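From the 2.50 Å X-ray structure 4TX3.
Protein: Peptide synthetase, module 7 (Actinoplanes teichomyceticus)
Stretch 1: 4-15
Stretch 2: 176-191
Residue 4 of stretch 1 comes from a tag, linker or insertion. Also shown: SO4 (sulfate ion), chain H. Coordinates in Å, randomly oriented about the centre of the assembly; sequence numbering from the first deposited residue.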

# COMPACT_ATOMS: atom_id res chain seq x y z
N GLY B 4 -12.49 -8.49 -27.50
CA GLY B 4 -12.03 -8.14 -26.17
C GLY B 4 -13.10 -7.71 -25.17
O GLY B 4 -14.28 -8.03 -25.34
N ARG B 5 -12.69 -6.99 -24.12
CA ARG B 5 -13.62 -6.52 -23.10
C ARG B 5 -14.12 -5.12 -23.42
O ARG B 5 -13.41 -4.34 -24.06
N PRO B 6 -15.34 -4.79 -22.99
CA PRO B 6 -15.76 -3.39 -23.04
C PRO B 6 -14.96 -2.53 -22.05
O PRO B 6 -14.39 -3.04 -21.09
N ALA B 7 -14.90 -1.24 -22.30
CA ALA B 7 -14.22 -0.35 -21.37
C ALA B 7 -14.93 -0.34 -20.03
O ALA B 7 -16.15 -0.25 -19.95
N LEU B 8 -14.13 -0.44 -18.98
CA LEU B 8 -14.61 -0.22 -17.63
C LEU B 8 -14.58 1.28 -17.38
O LEU B 8 -13.52 1.89 -17.33
N GLU B 9 -15.74 1.89 -17.27
CA GLU B 9 -15.79 3.34 -17.07
C GLU B 9 -17.07 3.75 -16.37
O GLU B 9 -18.01 2.96 -16.26
N ALA B 10 -17.09 4.99 -15.88
CA ALA B 10 -18.30 5.56 -15.30
C ALA B 10 -19.41 5.49 -16.33
O ALA B 10 -19.17 5.69 -17.52
N VAL B 11 -20.62 5.22 -15.89
CA VAL B 11 -21.72 5.00 -16.82
C VAL B 11 -22.96 5.72 -16.32
O VAL B 11 -23.16 5.82 -15.12
N THR B 12 -23.78 6.26 -17.21
CA THR B 12 -25.01 6.91 -16.77
C THR B 12 -25.83 5.89 -16.01
O THR B 12 -26.08 4.79 -16.51
N ARG B 13 -26.23 6.23 -14.80
CA ARG B 13 -26.95 5.26 -14.00
C ARG B 13 -28.30 4.95 -14.66
O ARG B 13 -29.07 5.85 -15.00
N PRO B 14 -28.57 3.65 -14.88
CA PRO B 14 -29.88 3.19 -15.34
C PRO B 14 -30.88 3.08 -14.19
O PRO B 14 -30.51 3.17 -13.01
N GLU B 15 -32.15 2.91 -14.53
CA GLU B 15 -33.21 2.79 -13.54
C GLU B 15 -33.10 1.46 -12.82
O GLU B 15 -33.39 1.35 -11.63
N LEU B 176 -14.98 9.06 -6.04
CA LEU B 176 -14.46 7.88 -6.75
C LEU B 176 -14.64 8.07 -8.25
O LEU B 176 -15.57 8.75 -8.69
N ALA B 177 -13.75 7.49 -9.03
CA ALA B 177 -13.94 7.53 -10.47
C ALA B 177 -15.06 6.55 -10.84
O ALA B 177 -15.94 6.87 -11.64
N LEU B 178 -15.02 5.38 -10.22
CA LEU B 178 -16.03 4.35 -10.40
C LEU B 178 -16.79 4.05 -9.12
O LEU B 178 -16.19 3.92 -8.05
N GLN B 179 -18.11 3.94 -9.23
CA GLN B 179 -18.95 3.31 -8.21
C GLN B 179 -19.22 1.84 -8.56
O GLN B 179 -19.07 1.45 -9.72
N PHE B 180 -19.64 1.03 -7.59
CA PHE B 180 -19.81 -0.40 -7.85
C PHE B 180 -20.80 -0.70 -8.98
O PHE B 180 -20.63 -1.67 -9.70
N ALA B 181 -21.82 0.14 -9.14
CA ALA B 181 -22.81 -0.03 -10.20
C ALA B 181 -22.16 0.01 -11.59
O ALA B 181 -22.63 -0.65 -12.53
N ASP B 182 -21.08 0.80 -11.72
CA ASP B 182 -20.32 0.88 -12.97
C ASP B 182 -19.60 -0.46 -13.27
O ASP B 182 -19.53 -0.89 -14.41
N TYR B 183 -19.06 -1.10 -12.23
CA TYR B 183 -18.48 -2.43 -12.35
C TYR B 183 -19.54 -3.47 -12.73
O TYR B 183 -19.32 -4.28 -13.64
N ALA B 184 -20.69 -3.43 -12.05
CA ALA B 184 -21.78 -4.37 -12.32
C ALA B 184 -22.28 -4.30 -13.77
O ALA B 184 -22.57 -5.32 -14.39
N ILE B 185 -22.37 -3.08 -14.29
CA ILE B 185 -22.86 -2.88 -15.65
C ILE B 185 -21.82 -3.34 -16.66
O ILE B 185 -22.16 -3.82 -17.74
N TRP B 186 -20.56 -3.20 -16.29
CA TRP B 186 -19.46 -3.69 -17.09
C TRP B 186 -19.49 -5.21 -17.22
O TRP B 186 -19.37 -5.75 -18.33
N GLU B 187 -19.63 -5.90 -16.08
CA GLU B 187 -19.73 -7.37 -16.08
C GLU B 187 -20.93 -7.83 -16.90
O GLU B 187 -20.84 -8.80 -17.66
N GLN B 188 -22.05 -7.13 -16.78
CA GLN B 188 -23.22 -7.48 -17.57
C GLN B 188 -22.94 -7.32 -19.07
O GLN B 188 -23.29 -8.19 -19.86
N ARG B 189 -22.29 -6.22 -19.45
CA ARG B 189 -21.94 -5.98 -20.85
C ARG B 189 -21.00 -7.05 -21.38
O ARG B 189 -21.09 -7.46 -22.54
N LEU B 190 -20.10 -7.50 -20.52
CA LEU B 190 -19.17 -8.56 -20.86
C LEU B 190 -19.95 -9.87 -21.07
O LEU B 190 -19.78 -10.52 -22.09
N LEU B 191 -20.81 -10.23 -20.13
CA LEU B 191 -21.61 -11.44 -20.27
C LEU B 191 -22.60 -11.36 -21.45
O LEU B 191 -23.02 -12.38 -21.96

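An extended N-terminal segment without regular secondary structure lies along one side of helix 180-191 and the loop before it, joined by apolar side chains, two direct hydrogen bonds and three bridging waters. Trp 186 (chi1 t), Asp 182, Ile 185 and Arg 189 (m, t, t) point toward the segment, as Pro 6 and Val 11 (chi1 145°) point toward the helix. Trp 186 donates from NE1 to Pro 6 O (2.7 Å). Leu 8 (t, p), set sideways, covers a face of the Trp 186 indole, its CB 3.9 Å from the centroid of the Trp 186 five-membered ring, while Leu 8 CG meets CD1 of Leu 178 (m, t) at 3.6 Å. Toward the C-terminal end of the helix, Pro 6 CG packs against Trp 186 CD1 (3.9 Å) and Arg 189 CB (4.0 Å). Arg 5 (m, t, m) brings NH1 within 4.0 Å of Trp 186 CH2, at the indole edge.

Asp 182 (m) ties loop, helix and segment together: OD1 accepts from Val 11 N (3.1 Å), and OD2 from Gln 179 N (2.9 Å) at the N-cap. Ile 185 (m, t) extends CD1 to Val 11 CG1 (3.7 Å) and Pro 14 CD (3.6 Å). Water 1 links Glu 9 O to Asp 182 O, water 3 links Val 11 O to Asp 182 OD1, and water 2 joins Glu 9 OE1 to Arg 189 NH1, bridging two exposed, oppositely charged side chains. Sulfate O1 accepts from Glu 15 N (2.9 Å).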

# COMPACT_ATOMS: atom_id res chain seq x y z
CB ARG B 5 -12.96 -6.53 -21.71
CG ARG B 5 -12.07 -7.73 -21.48
CD ARG B 5 -11.62 -7.85 -20.03
NE ARG B 5 -10.54 -6.92 -19.68
CZ ARG B 5 -9.89 -6.94 -18.51
NH1 ARG B 5 -10.20 -7.83 -17.58
NH2 ARG B 5 -8.93 -6.06 -18.27
CB PRO B 6 -17.24 -3.44 -22.67
CG PRO B 6 -17.39 -4.74 -21.92
CD PRO B 6 -16.43 -5.68 -22.55
CB ALA B 7 -14.14 1.05 -21.93
CB LEU B 8 -13.74 -0.99 -16.63
CG LEU B 8 -13.97 -0.75 -15.13
CD1 LEU B 8 -15.38 -1.13 -14.73
CD2 LEU B 8 -12.94 -1.51 -14.29
CB GLU B 9 -15.66 4.07 -18.42
CG GLU B 9 -16.78 3.80 -19.42
CD GLU B 9 -16.65 4.63 -20.68
OE1 GLU B 9 -17.35 4.36 -21.68
OE2 GLU B 9 -15.84 5.58 -20.69
CB ALA B 10 -18.06 6.99 -14.86
CB VAL B 11 -21.96 3.47 -16.98
CG1 VAL B 11 -23.42 3.13 -17.17
CG2 VAL B 11 -21.08 2.91 -18.10
CB THR B 12 -25.84 7.46 -17.92
OG1 THR B 12 -25.15 8.57 -18.50
CG2 THR B 12 -27.19 7.93 -17.40
CB ARG B 13 -27.14 5.76 -12.56
CG ARG B 13 -27.52 4.62 -11.62
CD ARG B 13 -28.04 5.11 -10.29
NE ARG B 13 -26.99 5.74 -9.51
CZ ARG B 13 -27.18 6.33 -8.34
NH1 ARG B 13 -28.39 6.36 -7.80
NH2 ARG B 13 -26.16 6.90 -7.70
CB PRO B 14 -29.57 1.81 -15.94
CG PRO B 14 -28.40 1.33 -15.18
CD PRO B 14 -27.59 2.56 -14.80
CB GLU B 15 -34.58 2.93 -14.20
CG GLU B 15 -34.97 4.37 -14.54
CD GLU B 15 -35.04 5.26 -13.31
OE1 GLU B 15 -35.72 4.86 -12.34
OE2 GLU B 15 -34.41 6.34 -13.31
CB LEU B 176 -15.18 6.60 -6.31
CG LEU B 176 -14.97 6.13 -4.87
CD1 LEU B 176 -15.82 4.89 -4.59
CD2 LEU B 176 -13.50 5.84 -4.63
CB ALA B 177 -12.64 7.20 -11.20
CB LEU B 178 -15.38 3.05 -10.88
CG LEU B 178 -14.61 3.16 -12.19
CD1 LEU B 178 -14.14 1.79 -12.58
CD2 LEU B 178 -15.51 3.76 -13.27
CB GLN B 179 -20.27 4.07 -8.06
CG GLN B 179 -20.08 5.48 -7.56
CD GLN B 179 -19.61 5.54 -6.12
OE1 GLN B 179 -19.79 4.58 -5.34
NE2 GLN B 179 -19.00 6.66 -5.76
CB PHE B 180 -20.24 -1.17 -6.60
CG PHE B 180 -20.13 -2.66 -6.77
CD1 PHE B 180 -18.88 -3.27 -6.84
CD2 PHE B 180 -21.25 -3.45 -6.91
CE1 PHE B 180 -18.76 -4.64 -7.04
CE2 PHE B 180 -21.14 -4.83 -7.10
CZ PHE B 180 -19.89 -5.43 -7.15
CB ALA B 181 -23.89 1.05 -10.11
CB ASP B 182 -19.31 2.03 -12.91
CG ASP B 182 -19.97 3.39 -12.60
OD1 ASP B 182 -21.03 3.72 -13.19
OD2 ASP B 182 -19.43 4.14 -11.76
CB TYR B 183 -17.78 -2.84 -11.04
CG TYR B 183 -17.11 -4.18 -11.11
CD1 TYR B 183 -15.90 -4.34 -11.78
CD2 TYR B 183 -17.68 -5.30 -10.51
CE1 TYR B 183 -15.27 -5.59 -11.86
CE2 TYR B 183 -17.07 -6.55 -10.59
CZ TYR B 183 -15.86 -6.70 -11.26
OH TYR B 183 -15.26 -7.94 -11.34
CB ALA B 184 -22.94 -4.12 -11.36
CB ILE B 185 -23.24 -1.41 -15.90
CG1 ILE B 185 -24.52 -1.07 -15.13
CG2 ILE B 185 -23.44 -1.15 -17.40
CD1 ILE B 185 -24.75 0.41 -14.99
CB TRP B 186 -18.14 -3.26 -16.46
CG TRP B 186 -16.92 -3.73 -17.17
CD1 TRP B 186 -16.49 -3.34 -18.40
CD2 TRP B 186 -15.94 -4.64 -16.67
NE1 TRP B 186 -15.31 -3.96 -18.71
CE2 TRP B 186 -14.94 -4.76 -17.67
CE3 TRP B 186 -15.81 -5.37 -15.48
CZ2 TRP B 186 -13.83 -5.59 -17.51
CZ3 TRP B 186 -14.70 -6.19 -15.33
CH2 TRP B 186 -13.72 -6.29 -16.34
CB GLU B 187 -19.85 -7.93 -14.65
CG GLU B 187 -20.02 -9.45 -14.66
CD GLU B 187 -20.22 -10.06 -13.28
OE1 GLU B 187 -19.29 -9.92 -12.45
OE2 GLU B 187 -21.31 -10.67 -13.04
CB GLN B 188 -24.42 -6.62 -17.17
CG GLN B 188 -25.65 -6.93 -17.98
CD GLN B 188 -26.74 -5.90 -17.78
OE1 GLN B 188 -27.67 -6.10 -17.00
NE2 GLN B 188 -26.64 -4.78 -18.52
CB ARG B 189 -21.30 -4.61 -21.03
CG ARG B 189 -22.29 -3.47 -20.97
CD ARG B 189 -21.58 -2.13 -20.98
NE ARG B 189 -22.54 -1.03 -20.94
CZ ARG B 189 -22.20 0.25 -20.99
NH1 ARG B 189 -20.92 0.58 -21.10
NH2 ARG B 189 -23.14 1.19 -20.95
CB LEU B 190 -18.14 -8.68 -19.75
CG LEU B 190 -16.91 -9.57 -19.87
CD1 LEU B 190 -15.76 -8.89 -19.12
CD2 LEU B 190 -17.23 -10.90 -19.25
CB LEU B 191 -22.39 -11.74 -18.97
CG LEU B 191 -21.59 -12.07 -17.70
CD1 LEU B 191 -22.47 -12.61 -16.56
CD2 LEU B 191 -20.45 -13.02 -18.01
S SO4 H . -33.02 1.58 -17.74
O1 SO4 H . -32.93 2.98 -17.31
O2 SO4 H . -33.32 0.74 -16.58
O3 SO4 H . -34.07 1.43 -18.76
O4 SO4 H . -31.72 1.22 -18.31
O HOH W 1 -18.52 0.46 -16.77
O HOH W 2 -19.94 3.22 -21.46
O HOH W 3 -23.38 4.21 -12.88